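Local coordinates for uncharacterized protein MTH_862 (Methanothermobacter thermautotrophicus, PDB 2R47) that is of unknown function but belongs to an archaeal protein family (DUF2124) and folds as an alpha/beta protein around a central mixed sheet, at residues L88-M96 against M128-L138; I55-S63 against D105-A113. All coordinates share one frame; numbering follows the deposited sequence.

Both contacts lie on the central mixed sheet, their centres about 14 Å apart. In contact 1 the turn that follows strand 88-91 receives two short helices; in contact 2 the turn after strand 53-58 meets helix 103-113, the next helix along the chain after strand 88-91. The two contacts touch directly: Trp134 CH2 of contact 1 lies 3.6 Å from Val106 CG2 of contact 2, and across the intervening strand 28-33, Leu88 CD1 meets Ile57 CD1 at 3.7 Å. No active site is known. A sulfate ion, probably from the crystallisation liquor, lies about 4 Å from the side chain of Met128, and Gly93 N makes a weak hydrogen bond to the cysteinesulfonic acid at position 38.

Contact 1: residues L88-M96 against M128-L138; sequences LVLLGGLSM and MFARAGWYELL
Ser95 packs on Trp134 and Ala132 from the 3-10 turn that follows strand 88-91, one of the parallel strands of this alpha/beta sheet. Its CB sits squarely over the six-membered ring of Trp134 in a CH-pi contact, 3.8 Å from the centroid and 10° off the ring normal, while the same carbon touches Ala132 CB. Ser95 OG, held between the backbone N and carbonyl carbon (chi1 67°), donates to Gly92 O at 2.8 Å, in the carbonyl plane. Ser95 N gives that oxygen a second bond, so two donors from one residue grip it and close the turn. Phe129 brings the CZ end of its ring to the end of the strand: Leu90 O lies at the ring edge, near its plane, 3.3 Å from CZ, and Leu90 CB rests against CZ as well. Beyond it Leu90 CD1 and Leu138 CD1 come tip to tip at 3.5 Å. Gly133, at positive phi, closes the first helix in a Schellman motif and is also the N-cap of helix 134-137, which carries Trp134. At the outer end of the indole, Trp134 CH2 lies 3.9 Å from Leu94 CB. Met128 CG completes the contact, 3.1 Å from Ser95 OG.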
ATOM      1  N   LEU A  88      17.248  -6.387   4.947  1.00 14.95           N
ATOM      2  CA  LEU A  88      16.054  -7.188   5.033  1.00 14.85           C
ATOM      3  C   LEU A  88      15.031  -6.375   5.810  1.00 14.61           C
ATOM      4  O   LEU A  88      15.278  -6.013   6.943  1.00 14.80           O
ATOM      5  CB  LEU A  88      16.330  -8.527   5.718  1.00 16.15           C
ATOM      6  CG  LEU A  88      15.116  -9.455   5.909  1.00 15.69           C
ATOM      7  CD1 LEU A  88      14.303  -9.770   4.634  1.00 15.32           C
ATOM      8  CD2 LEU A  88      15.584 -10.755   6.632  1.00 15.00           C
ATOM      9  N   VAL A  89      13.870  -6.117   5.195  1.00 13.75           N
ATOM     10  CA  VAL A  89      12.840  -5.314   5.815  1.00 14.05           C
ATOM     11  C   VAL A  89      11.699  -6.259   6.225  1.00 13.45           C
ATOM     12  O   VAL A  89      11.000  -6.862   5.368  1.00 15.06           O
ATOM     13  CB  VAL A  89      12.310  -4.178   4.833  1.00 13.38           C
ATOM     14  CG1 VAL A  89      11.214  -3.322   5.552  1.00 15.10           C
ATOM     15  CG2 VAL A  89      13.498  -3.329   4.246  1.00 16.43           C
ATOM     16  N   LEU A  90      11.501  -6.397   7.527  1.00 12.73           N
ATOM     17  CA  LEU A  90      10.362  -7.169   8.042  1.00 13.88           C
ATOM     18  C   LEU A  90       9.149  -6.235   8.093  1.00 14.56           C
ATOM     19  O   LEU A  90       9.240  -5.111   8.634  1.00 16.16           O
ATOM     20  CB  LEU A  90      10.654  -7.685   9.461  1.00 13.79           C
ATOM     21  CG  LEU A  90      11.944  -8.530   9.573  1.00 14.85           C
ATOM     22  CD1 LEU A  90      12.093  -9.037  11.099  1.00 14.19           C
ATOM     23  CD2 LEU A  90      11.958  -9.656   8.536  1.00 14.47           C
ATOM     24  N   LEU A  91       8.022  -6.718   7.582  1.00 15.41           N
ATOM     25  CA  LEU A  91       6.763  -5.970   7.591  1.00 14.99           C
ATOM     26  C   LEU A  91       5.941  -6.338   8.808  1.00 16.61           C
ATOM     27  O   LEU A  91       6.024  -7.486   9.315  1.00 17.00           O
ATOM     28  CB  LEU A  91       6.013  -6.177   6.243  1.00 15.09           C
ATOM     29  CG  LEU A  91       6.905  -5.699   5.067  1.00 15.36           C
ATOM     30  CD1 LEU A  91       6.225  -6.056   3.722  1.00 14.94           C
ATOM     31  CD2 LEU A  91       7.177  -4.187   5.081  1.00 18.60           C
ATOM     32  N   GLY A  92       5.173  -5.361   9.324  1.00 17.27           N
ATOM     33  CA  GLY A  92       4.487  -5.543  10.586  1.00 18.13           C
ATOM     34  C   GLY A  92       3.573  -6.763  10.736  1.00 18.30           C
ATOM     35  O   GLY A  92       3.444  -7.313  11.844  1.00 19.39           O
ATOM     36  N   GLY A  93       2.923  -7.160   9.650  1.00 19.60           N
ATOM     37  CA  GLY A  93       2.029  -8.319   9.645  1.00 19.28           C
ATOM     38  C   GLY A  93       2.707  -9.575  10.145  1.00 19.90           C
ATOM     39  O   GLY A  93       2.037 -10.455  10.701  1.00 20.32           O
ATOM     40  N   LEU A  94       4.033  -9.686   9.974  1.00 19.09           N
ATOM     41  CA  LEU A  94       4.737 -10.901  10.461  1.00 19.51           C
ATOM     42  C   LEU A  94       4.595 -11.100  11.969  1.00 20.07           C
ATOM     43  O   LEU A  94       4.747 -12.236  12.477  1.00 17.87           O
ATOM     44  CB  LEU A  94       6.219 -10.854  10.149  1.00 18.95           C
ATOM     45  CG  LEU A  94       6.623 -10.925   8.670  1.00 18.63           C
ATOM     46  CD1 LEU A  94       8.155 -10.879   8.514  1.00 16.89           C
ATOM     47  CD2 LEU A  94       6.073 -12.191   8.071  1.00 19.20           C
ATOM     48  N   SER A  95       4.366  -9.995  12.668  1.00 20.29           N
ATOM     49  CA  SER A  95       4.324 -10.033  14.155  1.00 20.90           C
ATOM     50  C   SER A  95       2.914 -10.321  14.657  1.00 22.40           C
ATOM     51  O   SER A  95       2.690 -10.423  15.875  1.00 21.06           O
ATOM     52  CB  SER A  95       4.855  -8.731  14.786  1.00 20.79           C
ATOM     53  OG  SER A  95       4.028  -7.627  14.517  1.00 19.98           O
ATOM     54  N   MET A  96       1.955 -10.434  13.761  1.00 23.35           N
ATOM     55  CA  MET A  96       0.552 -10.617  14.169  0.50 24.61           C
ATOM     56  C   MET A  96       0.311 -12.045  14.645  1.00 24.57           C
ATOM     57  O   MET A  96       0.820 -12.970  14.059  1.00 23.31           O
ATOM     58  CB  MET A  96      -0.430 -10.279  13.031  0.50 25.22           C
ATOM     59  CG  MET A  96      -0.517 -11.349  11.938  0.50 25.49           C
ATOM     60  SD  MET A  96      -1.882 -11.205  10.771  0.50 27.57           S
ATOM     61  CE  MET A  96      -1.179 -10.081   9.586  0.50 16.71           C
ATOM     62  N   MET A 128       3.499  -1.847  15.690  1.00 18.69           N
ATOM     63  CA  MET A 128       3.247  -3.281  15.772  1.00 20.25           C
ATOM     64  C   MET A 128       4.434  -4.025  16.346  1.00 18.97           C
ATOM     65  O   MET A 128       4.252  -4.922  17.180  1.00 19.41           O
ATOM     66  CB  MET A 128       2.915  -3.841  14.372  1.00 20.28           C
ATOM     67  CG  MET A 128       2.171  -5.160  14.378  1.00 28.25           C
ATOM     68  SD  MET A 128       0.481  -5.026  15.036  1.00 33.56           S
ATOM     69  CE  MET A 128      -0.214  -3.772  13.936  1.00 41.49           C
ATOM     70  N   PHE A 129       5.646  -3.729  15.884  1.00 18.37           N
ATOM     71  CA  PHE A 129       6.772  -4.514  16.359  1.00 18.06           C
ATOM     72  C   PHE A 129       7.064  -4.335  17.858  1.00 19.29           C
ATOM     73  O   PHE A 129       7.336  -5.314  18.569  1.00 19.60           O
ATOM     74  CB  PHE A 129       8.025  -4.222  15.567  1.00 18.69           C
ATOM     75  CG  PHE A 129       7.996  -4.785  14.179  1.00 16.67           C
ATOM     76  CD1 PHE A 129       7.721  -6.124  13.986  1.00 16.10           C
ATOM     77  CD2 PHE A 129       8.268  -3.978  13.092  1.00 22.35           C
ATOM     78  CE1 PHE A 129       7.723  -6.682  12.663  1.00 20.66           C
ATOM     79  CE2 PHE A 129       8.273  -4.512  11.788  1.00 19.18           C
ATOM     80  CZ  PHE A 129       7.978  -5.853  11.599  1.00 20.03           C
ATOM     81  N   ALA A 130       7.090  -3.093  18.317  1.00 19.59           N
ATOM     82  CA  ALA A 130       7.288  -2.816  19.749  1.00 20.56           C
ATOM     83  C   ALA A 130       6.222  -3.566  20.590  1.00 20.75           C
ATOM     84  O   ALA A 130       6.527  -4.210  21.607  1.00 20.27           O
ATOM     85  CB  ALA A 130       7.166  -1.340  19.990  1.00 20.79           C
ATOM     86  N   ARG A 131       4.983  -3.464  20.141  1.00 19.59           N
ATOM     87  CA  ARG A 131       3.831  -4.045  20.869  1.00 20.18           C
ATOM     88  C   ARG A 131       3.904  -5.571  20.970  1.00 20.56           C
ATOM     89  O   ARG A 131       3.514  -6.162  21.976  1.00 20.43           O
ATOM     90  CB  ARG A 131       2.525  -3.555  20.252  1.00 19.77           C
ATOM     91  CG  ARG A 131       2.356  -2.048  20.454  1.00 20.80           C
ATOM     92  CD  ARG A 131       1.245  -1.476  19.627  1.00 25.10           C
ATOM     93  NE  ARG A 131      -0.025  -2.139  19.874  1.00 26.00           N
ATOM     94  CZ  ARG A 131      -0.927  -2.388  18.932  1.00 28.55           C
ATOM     95  NH1 ARG A 131      -0.676  -2.047  17.654  1.00 25.48           N
ATOM     96  NH2 ARG A 131      -2.057  -3.009  19.271  1.00 25.01           N
ATOM     97  N   ALA A 132       4.477  -6.203  19.947  1.00 20.81           N
ATOM     98  CA  ALA A 132       4.619  -7.646  19.909  1.00 20.86           C
ATOM     99  C   ALA A 132       5.806  -8.172  20.755  1.00 19.92           C
ATOM    100  O   ALA A 132       5.991  -9.382  20.924  1.00 20.37           O
ATOM    101  CB  ALA A 132       4.754  -8.082  18.449  1.00 20.11           C
ATOM    102  N   GLY A 133       6.604  -7.259  21.291  1.00 20.48           N
ATOM    103  CA  GLY A 133       7.814  -7.613  22.039  1.00 21.00           C
ATOM    104  C   GLY A 133       9.055  -7.754  21.157  1.00 21.44           C
ATOM    105  O   GLY A 133      10.137  -8.137  21.646  1.00 20.93           O
ATOM    106  N   TRP A 134       8.928  -7.427  19.857  1.00 21.22           N
ATOM    107  CA  TRP A 134       9.974  -7.794  18.899  1.00 21.31           C
ATOM    108  C   TRP A 134      11.244  -6.968  19.023  1.00 21.65           C
ATOM    109  O   TRP A 134      12.291  -7.390  18.514  1.00 22.93           O
ATOM    110  CB  TRP A 134       9.471  -7.865  17.439  1.00 20.85           C
ATOM    111  CG  TRP A 134       8.706  -9.118  17.109  1.00 21.16           C
ATOM    112  CD1 TRP A 134       8.040  -9.931  17.988  1.00 22.99           C
ATOM    113  CD2 TRP A 134       8.532  -9.709  15.817  1.00 21.59           C
ATOM    114  NE1 TRP A 134       7.457 -10.964  17.334  1.00 23.82           N
ATOM    115  CE2 TRP A 134       7.738 -10.862  15.995  1.00 23.58           C
ATOM    116  CE3 TRP A 134       8.951  -9.367  14.525  1.00 21.15           C
ATOM    117  CZ2 TRP A 134       7.341 -11.677  14.925  1.00 23.59           C
ATOM    118  CZ3 TRP A 134       8.584 -10.206  13.455  1.00 19.91           C
ATOM    119  CH2 TRP A 134       7.782 -11.327  13.666  1.00 22.96           C
ATOM    120  N   TYR A 135      11.194  -5.820  19.713  1.00 21.36           N
ATOM    121  CA  TYR A 135      12.435  -5.049  19.904  1.00 22.44           C
ATOM    122  C   TYR A 135      13.349  -5.779  20.869  1.00 23.91           C
ATOM    123  O   TYR A 135      14.566  -5.606  20.820  1.00 24.34           O
ATOM    124  CB  TYR A 135      12.187  -3.632  20.444  1.00 22.99           C
ATOM    125  CG  TYR A 135      11.512  -2.642  19.495  1.00 21.67           C
ATOM    126  CD1 TYR A 135      11.232  -2.975  18.161  1.00 20.55           C
ATOM    127  CD2 TYR A 135      11.185  -1.358  19.943  1.00 22.91           C
ATOM    128  CE1 TYR A 135      10.612  -2.047  17.299  1.00 21.11           C
ATOM    129  CE2 TYR A 135      10.601  -0.423  19.085  1.00 20.44           C
ATOM    130  CZ  TYR A 135      10.299  -0.787  17.772  1.00 20.78           C
ATOM    131  OH  TYR A 135       9.709   0.145  16.944  1.00 21.68           O
ATOM    132  N   GLU A 136      12.755  -6.585  21.760  1.00 24.87           N
ATOM    133  CA  GLU A 136      13.546  -7.390  22.704  1.00 26.23           C
ATOM    134  C   GLU A 136      13.971  -8.740  22.122  1.00 26.73           C
ATOM    135  O   GLU A 136      14.974  -9.293  22.543  1.00 28.53           O
ATOM    136  CB  GLU A 136      12.824  -7.536  24.045  1.00 25.86           C
ATOM    137  CG  GLU A 136      12.505  -6.177  24.661  1.00 28.04           C
ATOM    138  CD  GLU A 136      12.198  -6.249  26.147  1.00 33.19           C
ATOM    139  OE1 GLU A 136      12.737  -7.150  26.829  1.00 34.60           O
ATOM    140  OE2 GLU A 136      11.430  -5.390  26.639  1.00 35.57           O
ATOM    141  N   LEU A 137      13.226  -9.243  21.142  1.00 26.10           N
ATOM    142  CA  LEU A 137      13.447 -10.573  20.581  1.00 25.94           C
ATOM    143  C   LEU A 137      14.363 -10.542  19.384  1.00 26.03           C
ATOM    144  O   LEU A 137      14.997 -11.544  19.103  1.00 26.20           O
ATOM    145  CB  LEU A 137      12.121 -11.252  20.176  1.00 25.70           C
ATOM    146  CG  LEU A 137      11.013 -11.356  21.250  1.00 25.72           C
ATOM    147  CD1 LEU A 137       9.905 -12.151  20.670  1.00 26.35           C
ATOM    148  CD2 LEU A 137      11.514 -11.998  22.497  1.00 27.15           C
ATOM    149  N   LEU A 138      14.382  -9.414  18.654  1.00 25.31           N
ATOM    150  CA  LEU A 138      15.211  -9.232  17.421  1.00 23.90           C
ATOM    151  C   LEU A 138      16.148  -8.029  17.583  1.00 23.75           C
ATOM    152  O   LEU A 138      15.865  -7.143  18.348  1.00 25.12           O
ATOM    153  CB  LEU A 138      14.328  -8.983  16.195  1.00 23.33           C
ATOM    154  CG  LEU A 138      13.318 -10.035  15.770  1.00 21.58           C
ATOM    155  CD1 LEU A 138      12.533  -9.628  14.528  1.00 22.38           C
ATOM    156  CD2 LEU A 138      14.046 -11.366  15.530  1.00 24.56           C
TER

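Contact 2: residues I55-S63 against D105-A113; sequences IFIPNTDFS and DVKKLVEDA
Phe62 lays one face of its ring on Ala113 at the end of helix 103-113. Ala113 CB stands 3.7 Å from the ring centroid and 20° off the normal, a CH-pi contact displaced toward the rim where CD1 and CE1 lie. With CG anti to the backbone N (chi1 -174°), the ring extends from the 3-10 segment along the last turn of the helix, and Phe62 CE2 comes 3.7 Å from Asp112 O. The Phe62 CB end meets Leu109 CD1 at 3.9 Å. This methyl is shared: Ile57 CG2, from the end of strand 53-58, approaches it at 4.0 Å, the two side chains crossing obliquely. Leu109 therefore fills the angle between strand and turn, and Ala32 of strand 28-33 and Leu88 of strand 88-91 also touch it. Were Phe62 an alanine, the Ala113 methyl would probably lose its aromatic partner and a gap open beside the last helical turn.

Further up the helix, Thr60 stands in the type II' beta turn that runs from Pro58 to Asp61. Its two branches divide the work: Thr60 CG2 lies against Val106 CG2 at 3.8 Å and Thr60 OG1 against Asp105 CB at 3.6 Å, each pair of side chains crossing at about a right angle. A water joins the backbones here, donating to Thr60 O and, at 2.6 Å, to Asp105 O. Asp112, whose CB nears Phe62 CD2, is also bridged along the helix by Lys108, through a weak hydrogen bond. The contact is thus held mainly by apolar packing along its whole length, with one water supplying the polar link between Thr60 O and Asp105 O.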
ATOM      1  N   ILE A  55      13.205  -7.625  -3.746  1.00 15.71           N
ATOM      2  CA  ILE A  55      12.401  -8.854  -3.757  1.00 14.97           C
ATOM      3  C   ILE A  55      11.357  -8.864  -2.630  1.00 14.07           C
ATOM      4  O   ILE A  55      11.519  -8.168  -1.606  1.00 15.08           O
ATOM      5  CB  ILE A  55      13.278 -10.154  -3.611  1.00 14.82           C
ATOM      6  CG1 ILE A  55      13.932 -10.225  -2.222  1.00 16.47           C
ATOM      7  CG2 ILE A  55      14.400 -10.264  -4.726  1.00 16.53           C
ATOM      8  CD1 ILE A  55      14.809 -11.547  -2.001  1.00 18.31           C
ATOM      9  N   PHE A  56      10.316  -9.700  -2.809  1.00 13.21           N
ATOM     10  CA  PHE A  56       9.247  -9.852  -1.791  1.00 13.67           C
ATOM     11  C   PHE A  56       9.312 -11.294  -1.320  1.00 13.33           C
ATOM     12  O   PHE A  56       9.266 -12.217  -2.150  1.00 14.54           O
ATOM     13  CB  PHE A  56       7.882  -9.588  -2.382  1.00 13.08           C
ATOM     14  CG  PHE A  56       6.750  -9.926  -1.414  1.00 14.74           C
ATOM     15  CD1 PHE A  56       6.636  -9.198  -0.215  1.00 14.96           C
ATOM     16  CD2 PHE A  56       5.883 -10.989  -1.654  1.00 18.41           C
ATOM     17  CE1 PHE A  56       5.652  -9.498   0.724  1.00 14.49           C
ATOM     18  CE2 PHE A  56       4.888 -11.310  -0.711  1.00 16.28           C
ATOM     19  CZ  PHE A  56       4.783 -10.576   0.472  1.00 13.06           C
ATOM     20  N   ILE A  57       9.433 -11.470  -0.012  1.00 14.50           N
ATOM     21  CA  ILE A  57       9.507 -12.788   0.602  1.00 14.86           C
ATOM     22  C   ILE A  57       8.164 -13.006   1.287  1.00 16.02           C
ATOM     23  O   ILE A  57       7.833 -12.262   2.190  1.00 15.41           O
ATOM     24  CB  ILE A  57      10.649 -12.820   1.640  1.00 15.58           C
ATOM     25  CG1 ILE A  57      12.020 -12.605   0.965  1.00 15.82           C
ATOM     26  CG2 ILE A  57      10.610 -14.117   2.512  1.00 13.91           C
ATOM     27  CD1 ILE A  57      13.040 -12.079   1.976  1.00 15.14           C
ATOM     28  N   PRO A  58       7.393 -14.012   0.842  1.00 16.90           N
ATOM     29  CA  PRO A  58       6.119 -14.282   1.479  1.00 16.87           C
ATOM     30  C   PRO A  58       6.302 -15.012   2.817  1.00 17.84           C
ATOM     31  O   PRO A  58       6.941 -16.072   2.892  1.00 17.52           O
ATOM     32  CB  PRO A  58       5.389 -15.143   0.446  1.00 18.36           C
ATOM     33  CG  PRO A  58       6.489 -15.950  -0.223  1.00 16.41           C
ATOM     34  CD  PRO A  58       7.658 -14.942  -0.289  1.00 16.96           C
ATOM     35  N   ASN A  59       5.714 -14.442   3.866  1.00 18.75           N
ATOM     36  CA  ASN A  59       5.855 -14.961   5.223  1.00 18.36           C
ATOM     37  C   ASN A  59       7.328 -15.085   5.559  1.00 19.30           C
ATOM     38  O   ASN A  59       8.015 -14.102   5.528  1.00 18.19           O
ATOM     39  CB  ASN A  59       5.067 -16.278   5.372  1.00 19.08           C
ATOM     40  CG  ASN A  59       3.573 -16.059   5.211  1.00 17.95           C
ATOM     41  OD1 ASN A  59       2.985 -15.223   5.894  1.00 18.92           O
ATOM     42  ND2 ASN A  59       2.982 -16.725   4.244  1.00 17.67           N
ATOM     43  N   THR A  60       7.827 -16.283   5.906  1.00 19.54           N
ATOM     44  CA  THR A  60       9.277 -16.394   6.135  1.00 20.54           C
ATOM     45  C   THR A  60       9.891 -17.393   5.127  1.00 21.63           C
ATOM     46  O   THR A  60      10.910 -18.009   5.398  1.00 22.72           O
ATOM     47  CB  THR A  60       9.608 -16.790   7.598  1.00 21.79           C
ATOM     48  OG1 THR A  60       8.966 -18.035   7.903  1.00 21.69           O
ATOM     49  CG2 THR A  60       9.113 -15.719   8.586  1.00 19.42           C
ATOM     50  N   ASP A  61       9.253 -17.542   3.974  1.00 21.13           N
ATOM     51  CA  ASP A  61       9.700 -18.509   2.984  1.00 22.08           C
ATOM     52  C   ASP A  61      10.556 -17.870   1.900  1.00 20.92           C
ATOM     53  O   ASP A  61      10.070 -17.560   0.830  1.00 20.04           O
ATOM     54  CB  ASP A  61       8.512 -19.218   2.349  1.00 22.07           C
ATOM     55  CG  ASP A  61       8.921 -20.452   1.573  1.00 25.92           C
ATOM     56  OD1 ASP A  61      10.143 -20.726   1.433  1.00 30.17           O
ATOM     57  OD2 ASP A  61       8.006 -21.161   1.131  1.00 29.45           O
ATOM     58  N   PHE A  62      11.854 -17.801   2.171  1.00 21.18           N
ATOM     59  CA  PHE A  62      12.843 -17.236   1.261  1.00 21.16           C
ATOM     60  C   PHE A  62      12.871 -17.930  -0.097  1.00 20.89           C
ATOM     61  O   PHE A  62      13.053 -17.299  -1.129  1.00 19.49           O
ATOM     62  CB  PHE A  62      14.174 -17.339   1.988  1.00 22.59           C
ATOM     63  CG  PHE A  62      15.311 -16.706   1.308  1.00 25.20           C
ATOM     64  CD1 PHE A  62      15.206 -15.416   0.776  1.00 25.45           C
ATOM     65  CD2 PHE A  62      16.551 -17.377   1.256  1.00 26.29           C
ATOM     66  CE1 PHE A  62      16.314 -14.796   0.174  1.00 26.23           C
ATOM     67  CE2 PHE A  62      17.668 -16.763   0.647  1.00 28.37           C
ATOM     68  CZ  PHE A  62      17.533 -15.487   0.092  1.00 27.92           C
ATOM     69  N   SER A  63      12.678 -19.252  -0.103  1.00 21.31           N
ATOM     70  CA  SER A  63      12.667 -20.019  -1.345  1.00 21.37           C
ATOM     71  C   SER A  63      11.565 -19.603  -2.313  1.00 20.96           C
ATOM     72  O   SER A  63      11.717 -19.823  -3.527  1.00 20.71           O
ATOM     73  CB  SER A  63      12.600 -21.535  -1.057  1.00 22.49           C
ATOM     74  OG  SER A  63      11.274 -21.929  -0.685  1.00 24.15           O
ATOM     75  N   ASP A 105      11.122 -18.921  13.198  1.00 24.29           N
ATOM     76  CA  ASP A 105      11.096 -18.944  11.730  1.00 24.99           C
ATOM     77  C   ASP A 105      11.579 -17.603  11.194  1.00 24.71           C
ATOM     78  O   ASP A 105      12.228 -17.536  10.132  1.00 23.14           O
ATOM     79  CB  ASP A 105       9.709 -19.255  11.163  1.00 25.37           C
ATOM     80  CG  ASP A 105       9.292 -20.724  11.367  1.00 28.00           C
ATOM     81  OD1 ASP A 105      10.136 -21.641  11.324  1.00 31.20           O
ATOM     82  OD2 ASP A 105       8.092 -20.940  11.581  1.00 33.14           O
ATOM     83  N   VAL A 106      11.238 -16.543  11.928  1.00 24.21           N
ATOM     84  CA  VAL A 106      11.731 -15.187  11.596  1.00 23.93           C
ATOM     85  C   VAL A 106      13.248 -15.093  11.753  1.00 24.15           C
ATOM     86  O   VAL A 106      13.927 -14.555  10.889  1.00 23.24           O
ATOM     87  CB  VAL A 106      11.001 -14.066  12.400  1.00 24.13           C
ATOM     88  CG1 VAL A 106      11.666 -12.725  12.167  1.00 23.77           C
ATOM     89  CG2 VAL A 106       9.502 -13.988  11.978  1.00 23.61           C
ATOM     90  N   LYS A 107      13.787 -15.615  12.843  1.00 24.02           N
ATOM     91  CA  LYS A 107      15.230 -15.573  13.032  1.00 23.65           C
ATOM     92  C   LYS A 107      15.963 -16.409  11.995  1.00 23.70           C
ATOM     93  O   LYS A 107      17.092 -16.078  11.608  1.00 23.78           O
ATOM     94  CB  LYS A 107      15.617 -16.027  14.432  1.00 23.58           C
ATOM     95  CG  LYS A 107      15.172 -15.124  15.536  1.00 24.93           C
ATOM     96  CD  LYS A 107      15.521 -15.872  16.831  1.00 28.22           C
ATOM     97  CE  LYS A 107      15.143 -15.133  18.044  1.00 31.77           C
ATOM     98  NZ  LYS A 107      15.295 -16.057  19.224  1.00 35.29           N
ATOM     99  N   LYS A 108      15.342 -17.508  11.565  1.00 23.72           N
ATOM    100  CA  LYS A 108      15.950 -18.341  10.518  1.00 23.31           C
ATOM    101  C   LYS A 108      15.946 -17.573   9.202  1.00 22.48           C
ATOM    102  O   LYS A 108      16.884 -17.672   8.421  1.00 22.80           O
ATOM    103  CB  LYS A 108      15.182 -19.648  10.333  1.00 23.39           C
ATOM    104  CG  LYS A 108      15.781 -20.530   9.243  1.00 26.09           C
ATOM    105  CD  LYS A 108      17.063 -21.215   9.732  1.00 32.71           C
ATOM    106  CE  LYS A 108      17.709 -22.074   8.634  1.00 38.26           C
ATOM    107  NZ  LYS A 108      16.685 -22.710   7.738  1.00 39.65           N
ATOM    108  N   LEU A 109      14.870 -16.843   8.938  1.00 22.69           N
ATOM    109  CA  LEU A 109      14.821 -15.968   7.741  1.00 22.62           C
ATOM    110  C   LEU A 109      15.953 -14.965   7.757  1.00 22.79           C
ATOM    111  O   LEU A 109      16.592 -14.727   6.736  1.00 23.50           O
ATOM    112  CB  LEU A 109      13.494 -15.214   7.659  1.00 22.33           C
ATOM    113  CG  LEU A 109      13.417 -14.265   6.463  1.00 23.62           C
ATOM    114  CD1 LEU A 109      13.477 -15.013   5.097  1.00 22.54           C
ATOM    115  CD2 LEU A 109      12.179 -13.373   6.556  1.00 26.29           C
ATOM    116  N   VAL A 110      16.185 -14.357   8.923  1.00 22.64           N
ATOM    117  CA  VAL A 110      17.212 -13.338   9.027  1.00 23.58           C
ATOM    118  C   VAL A 110      18.556 -14.006   8.754  1.00 24.80           C
ATOM    119  O   VAL A 110      19.383 -13.473   8.019  1.00 25.69           O
ATOM    120  CB  VAL A 110      17.160 -12.608  10.378  1.00 23.16           C
ATOM    121  CG1 VAL A 110      18.352 -11.623  10.495  1.00 26.64           C
ATOM    122  CG2 VAL A 110      15.824 -11.846  10.511  1.00 21.66           C
ATOM    123  N   GLU A 111      18.758 -15.198   9.318  1.00 24.70           N
ATOM    124  CA  GLU A 111      19.983 -15.943   9.091  1.00 25.66           C
ATOM    125  C   GLU A 111      20.185 -16.278   7.633  1.00 25.18           C
ATOM    126  O   GLU A 111      21.315 -16.167   7.110  1.00 26.13           O
ATOM    127  CB  GLU A 111      19.959 -17.243   9.898  1.00 25.90           C
ATOM    128  CG  GLU A 111      21.278 -18.001   9.838  1.00 33.18           C
ATOM    129  CD  GLU A 111      22.444 -17.195  10.421  1.00 41.85           C
ATOM    130  OE1 GLU A 111      22.182 -16.289  11.258  1.00 45.17           O
ATOM    131  OE2 GLU A 111      23.618 -17.475  10.056  1.00 43.86           O
ATOM    132  N   ASP A 112      19.112 -16.698   6.964  1.00 24.92           N
ATOM    133  CA  ASP A 112      19.216 -17.143   5.570  1.00 25.45           C
ATOM    134  C   ASP A 112      19.242 -16.038   4.503  1.00 24.31           C
ATOM    135  O   ASP A 112      19.975 -16.137   3.505  1.00 23.93           O
ATOM    136  CB  ASP A 112      18.063 -18.096   5.224  1.00 25.47           C
ATOM    137  CG  ASP A 112      18.148 -19.448   5.953  1.00 29.41           C
ATOM    138  OD1 ASP A 112      19.190 -19.803   6.575  1.00 29.85           O
ATOM    139  OD2 ASP A 112      17.121 -20.156   5.908  1.00 29.53           O
ATOM    140  N   ALA A 113      18.376 -15.050   4.645  1.00 22.10           N
ATOM    141  CA  ALA A 113      18.119 -14.079   3.592  1.00 22.26           C
ATOM    142  C   ALA A 113      18.950 -12.817   3.750  1.00 23.05           C
ATOM    143  O   ALA A 113      19.181 -12.131   2.760  1.00 24.96           O
ATOM    144  CB  ALA A 113      16.637 -13.686   3.569  1.00 21.17           C
TER
HETATM  145  O   HOH W   1      12.469 -19.069   8.044  1.00 36.89           O